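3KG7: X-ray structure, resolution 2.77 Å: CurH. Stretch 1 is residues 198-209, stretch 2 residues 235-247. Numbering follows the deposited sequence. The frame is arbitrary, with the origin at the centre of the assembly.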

ATOM      1  N   GLU C 198     -20.161   1.589  -8.976  1.00 85.43           N
ATOM      2  CA  GLU C 198     -19.224   2.524  -9.598  1.00 83.31           C
ATOM      3  C   GLU C 198     -19.971   3.443 -10.595  1.00 81.75           C
ATOM      4  O   GLU C 198     -20.928   3.008 -11.246  1.00 81.52           O
ATOM      5  CB  GLU C 198     -18.045   1.772 -10.251  1.00 84.25           C
ATOM      6  CG  GLU C 198     -18.348   0.943 -11.516  1.00 85.54           C
ATOM      7  CD  GLU C 198     -19.236  -0.271 -11.267  1.00 87.72           C
ATOM      8  OE1 GLU C 198     -18.836  -1.186 -10.513  1.00 89.28           O
ATOM      9  OE2 GLU C 198     -20.342  -0.316 -11.844  1.00 89.15           O
ATOM     10  N   PRO C 199     -19.545   4.719 -10.710  1.00 80.24           N
ATOM     11  CA  PRO C 199     -20.278   5.681 -11.548  1.00 78.84           C
ATOM     12  C   PRO C 199     -20.488   5.182 -12.971  1.00 79.10           C
ATOM     13  O   PRO C 199     -21.581   5.330 -13.531  1.00 82.10           O
ATOM     14  CB  PRO C 199     -19.370   6.911 -11.576  1.00 77.38           C
ATOM     15  CG  PRO C 199     -18.411   6.738 -10.456  1.00 78.59           C
ATOM     16  CD  PRO C 199     -18.354   5.312 -10.071  1.00 78.57           C
ATOM     17  N   ILE C 200     -19.441   4.602 -13.553  1.00 77.59           N
ATOM     18  CA  ILE C 200     -19.482   4.098 -14.930  1.00 75.01           C
ATOM     19  C   ILE C 200     -18.517   2.930 -15.095  1.00 77.38           C
ATOM     20  O   ILE C 200     -17.324   3.047 -14.815  1.00 80.49           O
ATOM     21  CB  ILE C 200     -19.198   5.206 -15.972  1.00 73.13           C
ATOM     22  CG1 ILE C 200     -19.535   4.735 -17.391  1.00 73.13           C
ATOM     23  CG2 ILE C 200     -17.751   5.697 -15.896  1.00 74.13           C
ATOM     24  CD1 ILE C 200     -19.546   5.863 -18.419  1.00 73.36           C
ATOM     25  N   HIS C 201     -19.047   1.791 -15.526  1.00 77.81           N
ATOM     26  CA  HIS C 201     -18.225   0.622 -15.756  1.00 77.19           C
ATOM     27  C   HIS C 201     -17.385   0.812 -17.009  1.00 78.46           C
ATOM     28  O   HIS C 201     -17.865   1.404 -17.981  1.00 80.58           O
ATOM     29  CB  HIS C 201     -19.091  -0.622 -15.914  1.00 77.06           C
ATOM     30  CG  HIS C 201     -18.306  -1.898 -15.889  1.00 77.23           C
ATOM     31  ND1 HIS C 201     -17.791  -2.478 -17.031  1.00 74.35           N
ATOM     32  CD2 HIS C 201     -17.917  -2.683 -14.855  1.00 74.11           C
ATOM     33  CE1 HIS C 201     -17.133  -3.576 -16.701  1.00 75.24           C
ATOM     34  NE2 HIS C 201     -17.192  -3.722 -15.388  1.00 73.35           N
ATOM     35  N   PRO C 202     -16.136   0.300 -16.998  1.00 76.80           N
ATOM     36  CA  PRO C 202     -15.269   0.283 -18.175  1.00 76.89           C
ATOM     37  C   PRO C 202     -16.004   0.013 -19.492  1.00 78.80           C
ATOM     38  O   PRO C 202     -15.851   0.774 -20.444  1.00 81.34           O
ATOM     39  CB  PRO C 202     -14.320  -0.867 -17.872  1.00 76.00           C
ATOM     40  CG  PRO C 202     -14.152  -0.816 -16.388  1.00 74.55           C
ATOM     41  CD  PRO C 202     -15.462  -0.302 -15.830  1.00 75.54           C
ATOM     42  N   VAL C 203     -16.808  -1.045 -19.538  1.00 78.66           N
ATOM     43  CA  VAL C 203     -17.560  -1.394 -20.750  1.00 77.16           C
ATOM     44  C   VAL C 203     -18.462  -0.253 -21.231  1.00 79.30           C
ATOM     45  O   VAL C 203     -18.451   0.106 -22.411  1.00 82.49           O
ATOM     46  CB  VAL C 203     -18.366  -2.678 -20.545  1.00 76.13           C
ATOM     47  CG1 VAL C 203     -19.363  -2.895 -21.670  1.00 75.02           C
ATOM     48  CG2 VAL C 203     -17.413  -3.867 -20.409  1.00 76.07           C
ATOM     49  N   LEU C 204     -19.220   0.333 -20.311  1.00 79.97           N
ATOM     50  CA  LEU C 204     -20.132   1.421 -20.649  1.00 80.65           C
ATOM     51  C   LEU C 204     -19.405   2.647 -21.185  1.00 81.64           C
ATOM     52  O   LEU C 204     -19.877   3.281 -22.133  1.00 82.05           O
ATOM     53  CB  LEU C 204     -20.971   1.806 -19.434  1.00 81.85           C
ATOM     54  CG  LEU C 204     -21.938   0.752 -18.899  1.00 82.36           C
ATOM     55  CD1 LEU C 204     -22.372   1.129 -17.471  1.00 84.34           C
ATOM     56  CD2 LEU C 204     -23.133   0.599 -19.824  1.00 80.79           C
ATOM     57  N   ILE C 205     -18.272   2.998 -20.578  1.00 81.76           N
ATOM     58  CA  ILE C 205     -17.507   4.133 -21.097  1.00 82.42           C
ATOM     59  C   ILE C 205     -16.852   3.753 -22.423  1.00 83.79           C
ATOM     60  O   ILE C 205     -16.734   4.591 -23.319  1.00 86.54           O
ATOM     61  CB  ILE C 205     -16.531   4.800 -20.055  1.00 82.62           C
ATOM     62  CG1 ILE C 205     -15.982   6.125 -20.614  1.00 82.61           C
ATOM     63  CG2 ILE C 205     -15.421   3.848 -19.603  1.00 82.67           C
ATOM     64  CD1 ILE C 205     -15.181   6.956 -19.617  1.00 84.34           C
ATOM     65  N   ASP C 206     -16.488   2.483 -22.580  1.00 83.64           N
ATOM     66  CA  ASP C 206     -15.938   2.056 -23.860  1.00 82.94           C
ATOM     67  C   ASP C 206     -16.951   2.146 -24.975  1.00 82.53           C
ATOM     68  O   ASP C 206     -16.609   2.541 -26.081  1.00 86.24           O
ATOM     69  CB  ASP C 206     -15.364   0.650 -23.841  1.00 84.35           C
ATOM     70  CG  ASP C 206     -14.573   0.371 -25.091  1.00 87.41           C
ATOM     71  OD1 ASP C 206     -13.569   1.088 -25.301  1.00 88.36           O
ATOM     72  OD2 ASP C 206     -14.977  -0.510 -25.887  1.00 89.66           O
ATOM     73  N   ALA C 207     -18.189   1.771 -24.675  1.00 80.31           N
ATOM     74  CA  ALA C 207     -19.277   1.819 -25.642  1.00 78.44           C
ATOM     75  C   ALA C 207     -19.483   3.211 -26.227  1.00 80.05           C
ATOM     76  O   ALA C 207     -19.883   3.356 -27.380  1.00 82.27           O
ATOM     77  CB  ALA C 207     -20.547   1.334 -25.009  1.00 77.19           C
ATOM     78  N   CYS C 208     -19.202   4.235 -25.436  1.00 80.16           N
ATOM     79  CA  CYS C 208     -19.372   5.621 -25.879  1.00 80.84           C
ATOM     80  C   CYS C 208     -18.481   5.988 -27.061  1.00 81.31           C
ATOM     81  O   CYS C 208     -18.761   6.951 -27.790  1.00 81.77           O
ATOM     82  CB  CYS C 208     -19.088   6.569 -24.714  1.00 80.08           C
ATOM     83  SG  CYS C 208     -20.251   6.351 -23.370  1.00 83.28           S
ATOM     84  N   THR C 209     -17.416   5.212 -27.244  1.00 80.32           N
ATOM     85  CA  THR C 209     -16.346   5.573 -28.148  1.00 80.30           C
ATOM     86  C   THR C 209     -16.468   4.826 -29.466  1.00 81.04           C
ATOM     87  O   THR C 209     -15.621   4.976 -30.354  1.00 83.45           O
ATOM     88  CB  THR C 209     -14.985   5.262 -27.517  1.00 80.04           C
ATOM     89  OG1 THR C 209     -14.788   3.847 -27.496  1.00 81.63           O
ATOM     90  CG2 THR C 209     -14.909   5.802 -26.094  1.00 79.66           C
ATOM     91  N   THR C 235     -15.238  14.298 -18.313  1.00 82.13           N
ATOM     92  CA  THR C 235     -16.020  14.735 -17.161  1.00 80.55           C
ATOM     93  C   THR C 235     -17.250  13.871 -17.007  1.00 79.79           C
ATOM     94  O   THR C 235     -17.815  13.399 -17.997  1.00 80.45           O
ATOM     95  CB  THR C 235     -16.500  16.182 -17.296  1.00 80.00           C
ATOM     96  OG1 THR C 235     -17.464  16.268 -18.356  1.00 80.02           O
ATOM     97  CG2 THR C 235     -15.328  17.115 -17.569  1.00 80.45           C
ATOM     98  N   LEU C 236     -17.667  13.672 -15.765  1.00 78.07           N
ATOM     99  CA  LEU C 236     -18.913  12.983 -15.486  1.00 77.84           C
ATOM    100  C   LEU C 236     -19.565  13.604 -14.252  1.00 78.73           C
ATOM    101  O   LEU C 236     -18.924  13.718 -13.201  1.00 79.81           O
ATOM    102  CB  LEU C 236     -18.664  11.484 -15.300  1.00 77.57           C
ATOM    103  CG  LEU C 236     -19.906  10.623 -15.066  1.00 77.02           C
ATOM    104  CD1 LEU C 236     -20.850  10.670 -16.273  1.00 75.71           C
ATOM    105  CD2 LEU C 236     -19.513   9.199 -14.722  1.00 75.35           C
ATOM    106  N   SER C 237     -20.826  14.014 -14.389  1.00 78.17           N
ATOM    107  CA  SER C 237     -21.530  14.724 -13.314  1.00 79.24           C
ATOM    108  C   SER C 237     -22.186  13.777 -12.321  1.00 80.14           C
ATOM    109  O   SER C 237     -22.227  14.068 -11.128  1.00 80.59           O
ATOM    110  CB  SER C 237     -22.595  15.667 -13.867  1.00 78.82           C
ATOM    111  OG  SER C 237     -22.065  16.494 -14.878  1.00 83.73           O
ATOM    112  N   HIS C 238     -22.718  12.658 -12.813  1.00 80.34           N
ATOM    113  CA  HIS C 238     -23.348  11.659 -11.943  1.00 81.89           C
ATOM    114  C   HIS C 238     -23.288  10.264 -12.570  1.00 81.35           C
ATOM    115  O   HIS C 238     -22.888  10.131 -13.723  1.00 81.82           O
ATOM    116  CB  HIS C 238     -24.787  12.059 -11.560  1.00 83.14           C
ATOM    117  CG  HIS C 238     -25.666  12.385 -12.726  1.00 83.85           C
ATOM    118  ND1 HIS C 238     -26.203  11.417 -13.545  1.00 85.12           N
ATOM    119  CD2 HIS C 238     -26.116  13.572 -13.198  1.00 84.19           C
ATOM    120  CE1 HIS C 238     -26.939  11.994 -14.479  1.00 86.32           C
ATOM    121  NE2 HIS C 238     -26.904  13.301 -14.290  1.00 85.69           N
ATOM    122  N   PRO C 239     -23.668   9.219 -11.807  1.00 80.11           N
ATOM    123  CA  PRO C 239     -23.600   7.869 -12.343  1.00 79.17           C
ATOM    124  C   PRO C 239     -24.463   7.716 -13.587  1.00 80.00           C
ATOM    125  O   PRO C 239     -25.492   8.392 -13.710  1.00 80.06           O
ATOM    126  CB  PRO C 239     -24.175   7.017 -11.211  1.00 78.73           C
ATOM    127  CG  PRO C 239     -23.975   7.818  -9.998  1.00 79.49           C
ATOM    128  CD  PRO C 239     -24.177   9.223 -10.426  1.00 78.59           C
ATOM    129  N   THR C 240     -24.048   6.840 -14.498  1.00 80.63           N
ATOM    130  CA  THR C 240     -24.840   6.552 -15.697  1.00 81.24           C
ATOM    131  C   THR C 240     -26.170   5.902 -15.325  1.00 80.79           C
ATOM    132  O   THR C 240     -26.216   5.037 -14.450  1.00 79.94           O
ATOM    133  CB  THR C 240     -24.101   5.631 -16.694  1.00 81.40           C
ATOM    134  OG1 THR C 240     -23.883   4.356 -16.091  1.00 84.06           O
ATOM    135  CG2 THR C 240     -22.770   6.217 -17.077  1.00 81.76           C
ATOM    136  N   PRO C 241     -27.261   6.324 -15.986  1.00 81.49           N
ATOM    137  CA  PRO C 241     -28.537   5.642 -15.833  1.00 81.95           C
ATOM    138  C   PRO C 241     -28.497   4.298 -16.560  1.00 83.41           C
ATOM    139  O   PRO C 241     -27.528   4.015 -17.278  1.00 83.61           O
ATOM    140  CB  PRO C 241     -29.525   6.582 -16.528  1.00 81.08           C
ATOM    141  CG  PRO C 241     -28.773   7.845 -16.788  1.00 80.58           C
ATOM    142  CD  PRO C 241     -27.362   7.455 -16.920  1.00 80.14           C
ATOM    143  N   SER C 242     -29.537   3.484 -16.380  1.00 84.99           N
ATOM    144  CA  SER C 242     -29.604   2.148 -16.986  1.00 86.27           C
ATOM    145  C   SER C 242     -29.570   2.218 -18.511  1.00 86.30           C
ATOM    146  O   SER C 242     -29.121   1.280 -19.176  1.00 85.95           O
ATOM    147  CB  SER C 242     -30.857   1.412 -16.510  1.00 87.03           C
ATOM    148  OG  SER C 242     -32.007   2.232 -16.649  1.00 87.31           O
ATOM    149  N   ARG C 243     -30.041   3.343 -19.041  1.00 85.39           N
ATOM    150  CA  ARG C 243     -30.035   3.618 -20.474  1.00 86.95           C
ATOM    151  C   ARG C 243     -29.676   5.087 -20.736  1.00 84.33           C
ATOM    152  O   ARG C 243     -30.241   5.993 -20.120  1.00 82.76           O
ATOM    153  CB  ARG C 243     -31.407   3.263 -21.064  1.00 89.21           C
ATOM    154  CG  ARG C 243     -31.678   3.789 -22.466  1.00 92.45           C
ATOM    155  CD  ARG C 243     -33.108   3.501 -22.894  1.00 93.61           C
ATOM    156  NE  ARG C 243     -33.313   2.079 -23.165  1.00 98.21           N
ATOM    157  CZ  ARG C 243     -34.404   1.567 -23.730  1.00 98.97           C
ATOM    158  NH1 ARG C 243     -35.408   2.356 -24.090  1.00 98.87           N
ATOM    159  NH2 ARG C 243     -34.487   0.260 -23.940  1.00 99.99           N
ATOM    160  N   PHE C 244     -28.728   5.305 -21.646  1.00 82.19           N
ATOM    161  CA  PHE C 244     -28.274   6.651 -22.011  1.00 80.65           C
ATOM    162  C   PHE C 244     -27.740   6.680 -23.441  1.00 80.25           C
ATOM    163  O   PHE C 244     -27.743   5.659 -24.132  1.00 80.06           O
ATOM    164  CB  PHE C 244     -27.209   7.154 -21.035  1.00 80.13           C
ATOM    165  CG  PHE C 244     -25.944   6.335 -21.034  1.00 81.41           C
ATOM    166  CD1 PHE C 244     -24.833   6.751 -21.760  1.00 81.39           C
ATOM    167  CD2 PHE C 244     -25.858   5.151 -20.297  1.00 81.26           C
ATOM    168  CE1 PHE C 244     -23.653   5.996 -21.759  1.00 81.48           C
ATOM    169  CE2 PHE C 244     -24.684   4.393 -20.291  1.00 81.46           C
ATOM    170  CZ  PHE C 244     -23.580   4.821 -21.024  1.00 80.89           C
ATOM    171  N   TYR C 245     -27.270   7.849 -23.870  1.00 80.13           N
ATOM    172  CA  TYR C 245     -26.840   8.054 -25.250  1.00 79.49           C
ATOM    173  C   TYR C 245     -25.417   8.609 -25.360  1.00 80.01           C
ATOM    174  O   TYR C 245     -24.936   9.314 -24.465  1.00 81.20           O
ATOM    175  CB  TYR C 245     -27.828   8.980 -25.975  1.00 79.77           C
ATOM    176  CG  TYR C 245     -29.249   8.448 -26.029  1.00 80.35           C
ATOM    177  CD1 TYR C 245     -29.676   7.647 -27.090  1.00 78.51           C
ATOM    178  CD2 TYR C 245     -30.169   8.747 -25.016  1.00 81.48           C
ATOM    179  CE1 TYR C 245     -30.971   7.153 -27.142  1.00 78.47           C
ATOM    180  CE2 TYR C 245     -31.472   8.256 -25.060  1.00 80.64           C
ATOM    181  CZ  TYR C 245     -31.861   7.458 -26.126  1.00 80.04           C
ATOM    182  OH  TYR C 245     -33.145   6.971 -26.181  1.00 80.26           O
ATOM    183  N   ALA C 246     -24.748   8.278 -26.461  1.00 78.99           N
ATOM    184  CA  ALA C 246     -23.456   8.866 -26.793  1.00 78.84           C
ATOM    185  C   ALA C 246     -23.615   9.639 -28.091  1.00 79.96           C
ATOM    186  O   ALA C 246     -24.019   9.073 -29.109  1.00 80.90           O
ATOM    187  CB  ALA C 246     -22.392   7.793 -26.928  1.00 79.91           C
ATOM    188  N   TYR C 247     -23.292  10.929 -28.048  1.00 80.73           N
ATOM    189  CA  TYR C 247     -23.586  11.860 -29.133  1.00 80.96           C
ATOM    190  C   TYR C 247     -22.299  12.506 -29.651  1.00 81.51           C
ATOM    191  O   TYR C 247     -21.559  13.124 -28.890  1.00 82.51           O
ATOM    192  CB  TYR C 247     -24.573  12.916 -28.604  1.00 81.11           C
ATOM    193  CG  TYR C 247     -25.155  13.872 -29.618  1.00 81.95           C
ATOM    194  CD1 TYR C 247     -25.687  13.415 -30.826  1.00 82.46           C
ATOM    195  CD2 TYR C 247     -25.213  15.243 -29.351  1.00 82.88           C
ATOM    196  CE1 TYR C 247     -26.235  14.301 -31.756  1.00 81.54           C
ATOM    197  CE2 TYR C 247     -25.767  16.141 -30.278  1.00 81.62           C
ATOM    198  CZ  TYR C 247     -26.271  15.658 -31.472  1.00 81.28           C
ATOM    199  OH  TYR C 247     -26.808  16.525 -32.388  1.00 82.53           O
TER

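Read as a packing problem, this contact has one polar pin near its start and a row of apolar fits running on from it. The pin is a backbone hydrogen bond: Thr240 N donates to Pro199 O over 3.0 Å, with an angle of 164° at the hydrogen, close to straight. It is the one hydrogen bond between the stretches. Neither Pro199 nor Pro239 has an amide hydrogen; the donor is the amide of Thr240, next along from Pro239. Pro199 O also lies 3.5 Å from Pro239 CA, a CA-H...O contact bent to 126° at the hydrogen. Here the backbones run close, with the CA atoms of Pro199 and Pro239 only 4.1 Å apart.

Beside the pin, Leu236 supplies the first bump. Its CA-to-CB bond points toward stretch 1, and the t, p rotamer places Leu236 CD2 near two neighbours: 3.9 Å from Pro199 CB and 4.1 Å from Ile200 CG2. One methyl thus sits in the shallow hollow between the Pro199 ring and a methyl of Ile200.

Ile200 reaches the loop of stretch 2 with another of its branches. Extended in t, t, it brings Ile200 CD1 to 3.5 Å from Thr240 CG2, a snug methyl-to-methyl approach. Thr240 also points toward stretch 1, and its two branches meet different neighbours: while CG2 lies against Ile200, Thr240 OG1 sits 3.8 Å from Leu204 CD1. A small forked side chain therefore fits between two larger aliphatic ones, on the same residue whose amide makes the pin.

The helix then brings a bump of its own. His201 caps its start, His201 ND1 accepting from Val203 N at 3.1 Å, and the end of that side chain leads away from stretch 2. Leu204, in the helix, points toward stretch 2; Cys208, four residues on, points sideways, yet both touch Phe244. Between them they meet the edge of this single large side chain, whose CA-to-CB bond points toward stretch 1. Leu204 CD2 stands 4.1 Å from Phe244 CE2, and Cys208 SG 3.8 Å from Phe244 CE1. Both lie at the ring edge, near its plane; Cys208 SG is 5.1 Å from the centroid of the Phe244 ring and 90° off the normal. The ring is thus a flat wedge whose edge enters the gap between a leucine methyl and a cysteine sulfur, rather than a plate on which they rest.

At the far end the shapes shrink. Ala246, two residues beyond Phe244, points the same way as the strand alternates, while Tyr245 between them points away. Ala246 CB approaches Cys208 O to 3.8 Å and Cys208 CB to 4.2 Å, and the CA atoms of Cys208 and Ala246 are 5.3 Å apart. The rule is size matched to spacing: a ring edge wedges between two side chains, and a lone methyl suffices where the backbones draw near.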